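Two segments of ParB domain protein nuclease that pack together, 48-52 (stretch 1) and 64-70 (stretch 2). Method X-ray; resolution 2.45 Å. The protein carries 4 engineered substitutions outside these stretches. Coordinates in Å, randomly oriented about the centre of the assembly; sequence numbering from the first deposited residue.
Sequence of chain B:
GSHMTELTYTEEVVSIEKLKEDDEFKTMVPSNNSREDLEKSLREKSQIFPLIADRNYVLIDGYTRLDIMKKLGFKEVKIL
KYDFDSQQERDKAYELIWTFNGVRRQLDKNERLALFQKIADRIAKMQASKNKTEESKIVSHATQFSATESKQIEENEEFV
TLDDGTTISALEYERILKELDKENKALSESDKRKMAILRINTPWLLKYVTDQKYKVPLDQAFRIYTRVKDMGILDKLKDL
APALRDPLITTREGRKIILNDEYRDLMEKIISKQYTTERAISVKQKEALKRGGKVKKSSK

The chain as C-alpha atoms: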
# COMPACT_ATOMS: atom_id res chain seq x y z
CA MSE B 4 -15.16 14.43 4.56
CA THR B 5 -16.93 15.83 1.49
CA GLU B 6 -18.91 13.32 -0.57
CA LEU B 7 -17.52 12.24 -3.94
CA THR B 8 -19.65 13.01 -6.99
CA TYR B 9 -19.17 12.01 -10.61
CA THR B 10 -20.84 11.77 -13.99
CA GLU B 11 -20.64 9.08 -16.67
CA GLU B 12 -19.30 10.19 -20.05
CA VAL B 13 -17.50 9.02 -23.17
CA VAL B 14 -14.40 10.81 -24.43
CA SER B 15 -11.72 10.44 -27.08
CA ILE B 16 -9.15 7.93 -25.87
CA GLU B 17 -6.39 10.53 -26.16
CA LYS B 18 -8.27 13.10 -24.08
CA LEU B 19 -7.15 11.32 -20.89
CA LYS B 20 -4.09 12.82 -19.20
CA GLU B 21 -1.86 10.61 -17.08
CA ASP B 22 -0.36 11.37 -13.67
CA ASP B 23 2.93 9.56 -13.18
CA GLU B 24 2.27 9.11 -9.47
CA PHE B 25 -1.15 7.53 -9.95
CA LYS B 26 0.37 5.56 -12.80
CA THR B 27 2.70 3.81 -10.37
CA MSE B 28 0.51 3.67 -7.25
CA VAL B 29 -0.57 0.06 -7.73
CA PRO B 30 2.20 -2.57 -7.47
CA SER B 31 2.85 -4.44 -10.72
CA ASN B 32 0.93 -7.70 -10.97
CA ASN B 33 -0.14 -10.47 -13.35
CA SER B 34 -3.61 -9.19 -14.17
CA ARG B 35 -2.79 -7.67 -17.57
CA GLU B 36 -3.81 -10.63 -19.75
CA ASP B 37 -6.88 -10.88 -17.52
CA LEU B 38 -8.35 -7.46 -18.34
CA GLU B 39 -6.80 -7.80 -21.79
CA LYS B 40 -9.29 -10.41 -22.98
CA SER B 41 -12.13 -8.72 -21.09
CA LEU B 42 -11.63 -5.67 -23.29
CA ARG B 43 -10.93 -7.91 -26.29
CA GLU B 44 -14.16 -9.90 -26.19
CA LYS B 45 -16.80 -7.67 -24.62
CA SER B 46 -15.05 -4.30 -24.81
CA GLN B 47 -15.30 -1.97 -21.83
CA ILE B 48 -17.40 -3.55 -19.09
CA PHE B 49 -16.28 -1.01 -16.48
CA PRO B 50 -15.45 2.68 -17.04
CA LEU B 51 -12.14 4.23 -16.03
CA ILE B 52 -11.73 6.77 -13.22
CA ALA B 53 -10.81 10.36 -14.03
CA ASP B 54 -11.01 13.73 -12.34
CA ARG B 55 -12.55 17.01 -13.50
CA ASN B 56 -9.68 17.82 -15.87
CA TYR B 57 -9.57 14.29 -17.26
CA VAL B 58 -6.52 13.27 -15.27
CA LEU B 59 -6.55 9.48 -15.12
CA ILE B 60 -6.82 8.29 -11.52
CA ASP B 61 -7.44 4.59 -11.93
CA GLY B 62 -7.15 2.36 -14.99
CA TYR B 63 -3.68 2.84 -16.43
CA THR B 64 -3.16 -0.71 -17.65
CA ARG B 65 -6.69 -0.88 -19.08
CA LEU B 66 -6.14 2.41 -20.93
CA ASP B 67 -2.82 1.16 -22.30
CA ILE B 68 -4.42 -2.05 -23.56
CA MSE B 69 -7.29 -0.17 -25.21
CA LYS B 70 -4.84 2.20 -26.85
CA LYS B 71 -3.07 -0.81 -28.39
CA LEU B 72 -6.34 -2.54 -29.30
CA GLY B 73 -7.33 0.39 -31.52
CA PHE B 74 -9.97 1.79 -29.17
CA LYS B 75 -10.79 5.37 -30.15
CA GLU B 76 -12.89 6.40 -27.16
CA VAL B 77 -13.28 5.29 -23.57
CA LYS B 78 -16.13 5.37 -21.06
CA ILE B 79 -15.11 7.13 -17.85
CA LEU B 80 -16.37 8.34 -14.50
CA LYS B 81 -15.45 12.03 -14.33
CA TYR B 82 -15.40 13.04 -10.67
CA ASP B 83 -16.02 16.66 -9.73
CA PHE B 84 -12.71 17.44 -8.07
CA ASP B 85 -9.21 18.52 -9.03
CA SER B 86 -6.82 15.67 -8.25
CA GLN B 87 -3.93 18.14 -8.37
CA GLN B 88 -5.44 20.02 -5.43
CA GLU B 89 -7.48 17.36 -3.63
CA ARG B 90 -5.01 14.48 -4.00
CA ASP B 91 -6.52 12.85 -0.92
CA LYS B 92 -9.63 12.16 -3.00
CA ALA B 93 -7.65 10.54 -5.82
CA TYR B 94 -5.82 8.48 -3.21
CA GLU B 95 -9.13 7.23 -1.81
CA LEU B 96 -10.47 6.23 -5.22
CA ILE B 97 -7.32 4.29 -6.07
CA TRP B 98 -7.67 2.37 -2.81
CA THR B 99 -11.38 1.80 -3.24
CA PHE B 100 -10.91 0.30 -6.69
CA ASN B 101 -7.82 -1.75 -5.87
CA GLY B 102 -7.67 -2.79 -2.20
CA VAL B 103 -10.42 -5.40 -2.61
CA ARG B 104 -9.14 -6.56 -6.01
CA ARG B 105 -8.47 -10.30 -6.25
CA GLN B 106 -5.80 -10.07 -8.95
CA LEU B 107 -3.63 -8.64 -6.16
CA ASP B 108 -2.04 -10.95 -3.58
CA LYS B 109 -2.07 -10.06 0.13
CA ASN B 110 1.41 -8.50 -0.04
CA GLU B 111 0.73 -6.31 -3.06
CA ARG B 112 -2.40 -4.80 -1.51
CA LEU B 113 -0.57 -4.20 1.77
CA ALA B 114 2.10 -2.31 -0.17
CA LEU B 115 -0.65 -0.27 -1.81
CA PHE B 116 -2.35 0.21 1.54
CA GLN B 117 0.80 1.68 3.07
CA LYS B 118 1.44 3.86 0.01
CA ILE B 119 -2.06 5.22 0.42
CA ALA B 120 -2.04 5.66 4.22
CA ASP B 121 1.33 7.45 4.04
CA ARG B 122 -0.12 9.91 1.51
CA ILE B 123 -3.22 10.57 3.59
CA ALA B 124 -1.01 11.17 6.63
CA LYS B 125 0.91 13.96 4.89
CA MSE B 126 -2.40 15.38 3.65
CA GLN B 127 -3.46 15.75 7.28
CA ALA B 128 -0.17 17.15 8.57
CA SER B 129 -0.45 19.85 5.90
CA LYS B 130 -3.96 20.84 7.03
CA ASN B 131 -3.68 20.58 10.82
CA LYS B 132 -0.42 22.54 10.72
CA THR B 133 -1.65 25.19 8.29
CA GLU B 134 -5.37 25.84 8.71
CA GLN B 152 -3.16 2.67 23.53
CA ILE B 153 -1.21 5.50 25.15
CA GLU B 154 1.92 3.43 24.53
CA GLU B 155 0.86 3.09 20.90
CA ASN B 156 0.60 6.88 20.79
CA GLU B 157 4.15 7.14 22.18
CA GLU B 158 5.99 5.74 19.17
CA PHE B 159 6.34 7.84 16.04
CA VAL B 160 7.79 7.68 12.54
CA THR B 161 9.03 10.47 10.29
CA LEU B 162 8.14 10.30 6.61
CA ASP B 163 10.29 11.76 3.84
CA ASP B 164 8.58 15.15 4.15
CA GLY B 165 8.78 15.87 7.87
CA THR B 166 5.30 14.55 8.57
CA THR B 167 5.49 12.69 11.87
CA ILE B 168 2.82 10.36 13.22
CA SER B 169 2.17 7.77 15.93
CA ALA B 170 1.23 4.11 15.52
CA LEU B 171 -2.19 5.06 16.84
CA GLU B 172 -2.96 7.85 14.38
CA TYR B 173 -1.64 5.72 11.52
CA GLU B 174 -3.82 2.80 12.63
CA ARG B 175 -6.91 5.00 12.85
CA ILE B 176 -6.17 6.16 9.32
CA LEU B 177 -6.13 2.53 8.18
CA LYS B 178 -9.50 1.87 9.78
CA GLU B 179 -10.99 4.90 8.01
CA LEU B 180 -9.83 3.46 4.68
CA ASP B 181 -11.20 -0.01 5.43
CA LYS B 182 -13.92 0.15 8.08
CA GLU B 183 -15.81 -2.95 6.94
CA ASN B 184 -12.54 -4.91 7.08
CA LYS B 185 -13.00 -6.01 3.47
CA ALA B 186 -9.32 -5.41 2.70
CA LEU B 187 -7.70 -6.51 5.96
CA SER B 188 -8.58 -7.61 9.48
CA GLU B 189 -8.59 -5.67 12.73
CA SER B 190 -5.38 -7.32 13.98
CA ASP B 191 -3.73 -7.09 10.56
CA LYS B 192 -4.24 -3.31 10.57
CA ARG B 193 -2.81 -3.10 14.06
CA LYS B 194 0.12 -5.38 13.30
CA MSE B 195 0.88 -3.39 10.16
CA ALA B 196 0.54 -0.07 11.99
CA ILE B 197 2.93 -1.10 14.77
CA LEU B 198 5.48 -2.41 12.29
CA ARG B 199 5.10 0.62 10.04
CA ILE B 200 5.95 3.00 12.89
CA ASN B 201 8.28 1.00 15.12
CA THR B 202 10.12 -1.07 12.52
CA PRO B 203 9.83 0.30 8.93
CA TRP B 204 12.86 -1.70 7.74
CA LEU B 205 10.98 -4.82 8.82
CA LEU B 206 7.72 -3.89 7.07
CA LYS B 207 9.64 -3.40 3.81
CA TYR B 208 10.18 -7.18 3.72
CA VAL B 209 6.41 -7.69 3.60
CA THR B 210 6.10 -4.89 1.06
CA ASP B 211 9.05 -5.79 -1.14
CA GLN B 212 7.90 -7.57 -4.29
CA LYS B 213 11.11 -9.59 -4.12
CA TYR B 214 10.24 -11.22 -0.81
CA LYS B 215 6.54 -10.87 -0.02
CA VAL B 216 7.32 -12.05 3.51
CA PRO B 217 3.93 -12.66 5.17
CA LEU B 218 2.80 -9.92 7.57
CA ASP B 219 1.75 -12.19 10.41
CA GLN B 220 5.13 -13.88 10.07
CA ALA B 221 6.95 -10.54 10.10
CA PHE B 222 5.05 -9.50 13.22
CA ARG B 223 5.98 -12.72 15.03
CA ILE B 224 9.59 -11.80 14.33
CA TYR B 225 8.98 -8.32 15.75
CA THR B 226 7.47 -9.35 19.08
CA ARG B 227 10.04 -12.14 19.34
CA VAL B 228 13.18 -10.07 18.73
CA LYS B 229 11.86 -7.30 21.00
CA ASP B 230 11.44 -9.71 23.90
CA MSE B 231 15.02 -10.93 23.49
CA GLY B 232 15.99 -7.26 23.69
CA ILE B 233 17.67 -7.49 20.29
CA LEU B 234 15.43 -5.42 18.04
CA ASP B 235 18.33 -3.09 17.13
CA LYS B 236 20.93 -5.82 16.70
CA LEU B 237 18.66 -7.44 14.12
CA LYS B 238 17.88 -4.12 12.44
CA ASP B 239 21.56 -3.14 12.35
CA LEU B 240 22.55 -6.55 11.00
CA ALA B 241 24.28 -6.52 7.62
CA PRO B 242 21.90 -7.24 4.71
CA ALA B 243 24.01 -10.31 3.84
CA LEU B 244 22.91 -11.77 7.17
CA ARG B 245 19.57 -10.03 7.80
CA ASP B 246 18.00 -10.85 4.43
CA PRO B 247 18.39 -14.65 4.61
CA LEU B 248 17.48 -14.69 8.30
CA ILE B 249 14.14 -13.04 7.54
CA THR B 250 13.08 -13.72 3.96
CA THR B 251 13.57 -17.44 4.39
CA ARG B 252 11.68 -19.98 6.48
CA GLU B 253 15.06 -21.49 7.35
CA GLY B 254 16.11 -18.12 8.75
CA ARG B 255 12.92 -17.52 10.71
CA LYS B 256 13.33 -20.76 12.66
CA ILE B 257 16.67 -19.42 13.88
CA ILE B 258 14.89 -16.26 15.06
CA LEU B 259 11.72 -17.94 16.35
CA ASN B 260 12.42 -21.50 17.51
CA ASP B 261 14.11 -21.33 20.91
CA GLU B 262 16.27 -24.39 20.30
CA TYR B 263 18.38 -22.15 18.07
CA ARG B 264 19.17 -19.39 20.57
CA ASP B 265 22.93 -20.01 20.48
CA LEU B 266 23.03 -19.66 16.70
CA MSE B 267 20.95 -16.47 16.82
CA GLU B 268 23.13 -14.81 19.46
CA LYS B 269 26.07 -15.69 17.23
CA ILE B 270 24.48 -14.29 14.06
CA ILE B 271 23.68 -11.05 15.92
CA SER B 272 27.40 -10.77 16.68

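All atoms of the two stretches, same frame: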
# COMPACT_ATOMS: atom_id res chain seq x y z
N ILE B 48 -16.34 -3.21 -20.03
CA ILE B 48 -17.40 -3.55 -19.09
C ILE B 48 -17.50 -2.46 -18.02
O ILE B 48 -18.60 -2.00 -17.69
CB ILE B 48 -17.13 -4.90 -18.40
CG1 ILE B 48 -17.09 -6.03 -19.44
CG2 ILE B 48 -18.20 -5.19 -17.36
CD1 ILE B 48 -18.42 -6.29 -20.11
N PHE B 49 -16.35 -2.04 -17.50
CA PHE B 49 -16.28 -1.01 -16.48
C PHE B 49 -15.58 0.24 -17.00
O PHE B 49 -14.61 0.14 -17.75
CB PHE B 49 -15.54 -1.53 -15.25
CG PHE B 49 -16.27 -2.62 -14.52
CD1 PHE B 49 -17.61 -2.47 -14.20
CD2 PHE B 49 -15.63 -3.78 -14.15
CE1 PHE B 49 -18.29 -3.46 -13.52
CE2 PHE B 49 -16.30 -4.78 -13.47
CZ PHE B 49 -17.64 -4.62 -13.16
N PRO B 50 -16.07 1.42 -16.61
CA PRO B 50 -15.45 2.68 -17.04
C PRO B 50 -14.21 2.98 -16.21
O PRO B 50 -14.05 2.44 -15.11
CB PRO B 50 -16.53 3.72 -16.75
CG PRO B 50 -17.28 3.15 -15.59
CD PRO B 50 -17.27 1.65 -15.78
N LEU B 51 -13.33 3.83 -16.74
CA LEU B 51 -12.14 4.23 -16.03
C LEU B 51 -12.45 5.41 -15.11
O LEU B 51 -13.52 6.02 -15.21
CB LEU B 51 -11.03 4.59 -17.01
CG LEU B 51 -10.67 3.50 -18.02
CD1 LEU B 51 -9.42 3.89 -18.79
CD2 LEU B 51 -10.47 2.17 -17.31
N ILE B 52 -11.51 5.74 -14.23
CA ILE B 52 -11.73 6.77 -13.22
C ILE B 52 -10.88 8.00 -13.50
O ILE B 52 -9.65 7.93 -13.48
CB ILE B 52 -11.39 6.24 -11.82
CG1 ILE B 52 -12.17 4.96 -11.52
CG2 ILE B 52 -11.63 7.32 -10.79
CD1 ILE B 52 -13.67 5.10 -11.66
N THR B 64 -3.38 0.46 -16.82
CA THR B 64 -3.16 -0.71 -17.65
C THR B 64 -4.28 -0.83 -18.68
O THR B 64 -4.02 -0.90 -19.88
CB THR B 64 -3.02 -1.99 -16.81
OG1 THR B 64 -1.86 -1.88 -15.96
CG2 THR B 64 -2.87 -3.21 -17.70
N ARG B 65 -5.52 -0.82 -18.21
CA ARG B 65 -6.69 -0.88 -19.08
C ARG B 65 -6.62 0.14 -20.22
O ARG B 65 -6.90 -0.19 -21.37
CB ARG B 65 -7.97 -0.69 -18.28
CG ARG B 65 -8.30 -1.85 -17.36
CD ARG B 65 -9.52 -1.56 -16.51
NE ARG B 65 -9.24 -0.59 -15.46
CZ ARG B 65 -10.14 -0.15 -14.58
NH1 ARG B 65 -11.39 -0.60 -14.63
NH2 ARG B 65 -9.79 0.73 -13.65
N LEU B 66 -6.26 1.38 -19.90
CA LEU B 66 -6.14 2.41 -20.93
C LEU B 66 -5.06 2.04 -21.94
O LEU B 66 -5.24 2.22 -23.14
CB LEU B 66 -5.84 3.78 -20.31
CG LEU B 66 -5.69 4.89 -21.36
CD1 LEU B 66 -7.00 5.09 -22.11
CD2 LEU B 66 -5.22 6.19 -20.75
N ASP B 67 -3.94 1.53 -21.44
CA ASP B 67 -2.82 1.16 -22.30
C ASP B 67 -3.22 0.04 -23.27
O ASP B 67 -2.89 0.08 -24.46
CB ASP B 67 -1.61 0.74 -21.46
CG ASP B 67 -0.41 0.39 -22.32
OD1 ASP B 67 0.30 1.32 -22.75
OD2 ASP B 67 -0.18 -0.81 -22.57
N ILE B 68 -3.92 -0.96 -22.75
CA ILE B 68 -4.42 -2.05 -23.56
C ILE B 68 -5.36 -1.54 -24.66
O ILE B 68 -5.21 -1.90 -25.83
CB ILE B 68 -5.15 -3.09 -22.70
CG1 ILE B 68 -4.20 -3.61 -21.61
CG2 ILE B 68 -5.70 -4.22 -23.56
CD1 ILE B 68 -4.85 -4.55 -20.62
N MSE B 69 -6.30 -0.69 -24.28
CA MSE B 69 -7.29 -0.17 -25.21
C MSE B 69 -6.65 0.68 -26.30
O MSE B 69 -7.10 0.70 -27.44
CB MSE B 69 -8.35 0.65 -24.47
CG MSE B 69 -9.26 -0.18 -23.58
SE MSE B 69 -10.70 0.91 -22.86
CE MSE B 69 -9.63 2.05 -21.68
N LYS B 70 -5.60 1.39 -25.92
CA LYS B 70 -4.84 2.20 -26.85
C LYS B 70 -4.24 1.29 -27.92
O LYS B 70 -4.27 1.61 -29.11
CB LYS B 70 -3.74 2.96 -26.12
CG LYS B 70 -3.56 4.40 -26.56
CD LYS B 70 -4.53 5.33 -25.85
CE LYS B 70 -4.06 5.64 -24.44
NZ LYS B 70 -2.91 6.58 -24.41
O HOH W 1 -13.11 0.62 -12.31

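Residues 48-50 are loop or turn, and the chain enters a β-strand at Leu 51 and Ile 52; residues 64-70 are part of a longer α-helix. Within the helix, successive turns are tied by the backbone hydrogen bonds Ile 68 N to Thr 64 O (2.9 Å), Met 69 N to Arg 65 O (3.0 Å) and Lys 70 N to Leu 66 O (2.9 Å). The backbones come nearest at Leu 51 and Leu 66, whose CA atoms lie 8.0 Å apart, so side chains bridge the gap. No direct hydrogen bond crosses between the stretches, and the contact is small, burying 221 Å² over both sides.

Leu 51 is its centre and has the largest covered area of any residue here. Its CA-to-CB bond points sideways, but with chi1 m and chi2 t the end of the side chain comes nearer to the helix. Leu 51 CD1 lies 3.9 Å from Leu 66 CB and 3.4 Å from the selenomethionine methyl, Met 69 CE. The second distance is short for two methyl carbons and marks tight apolar packing. Met 69 points toward the strand segment from one turn beyond Arg 65, and its m, t, m rotamer brings CE to this methyl. The other branch of Leu 51 meets the arginine: Leu 51 CD2 is 3.5 Å from Arg 65 NE and lies over one face of the guanidinium. A methyl can pack there because the N-H groups lie in the guanidinium plane and leave the face free.

Arg 65 also points toward stretch 1, and its long side chain extends past Leu 51 to the residues before it. Phe 49 CB sits at the guanidinium edge, near its plane, 4.3 Å from Arg 65 NH1. The aromatic ring takes no part in this approach, since the end of the Phe 49 side chain leads away from the helix. Pro 50 likewise directs its CA-to-CB bond away and approaches through its carbonyl: Pro 50 O lies 4.1 Å from Arg 65 NH1, too far for a direct hydrogen bond. Water 1 links the two, accepting a hydrogen bond from Arg 65 NH1 (3.1 Å to the water O) and donating a weak one to Pro 50 O (3.5 Å from the water O). Thr 64, Asp 67, Ile 68 and Lys 70 make no contact with stretch 1, which leaves Arg 65, Leu 66 and Met 69 as the helix's contacting residues.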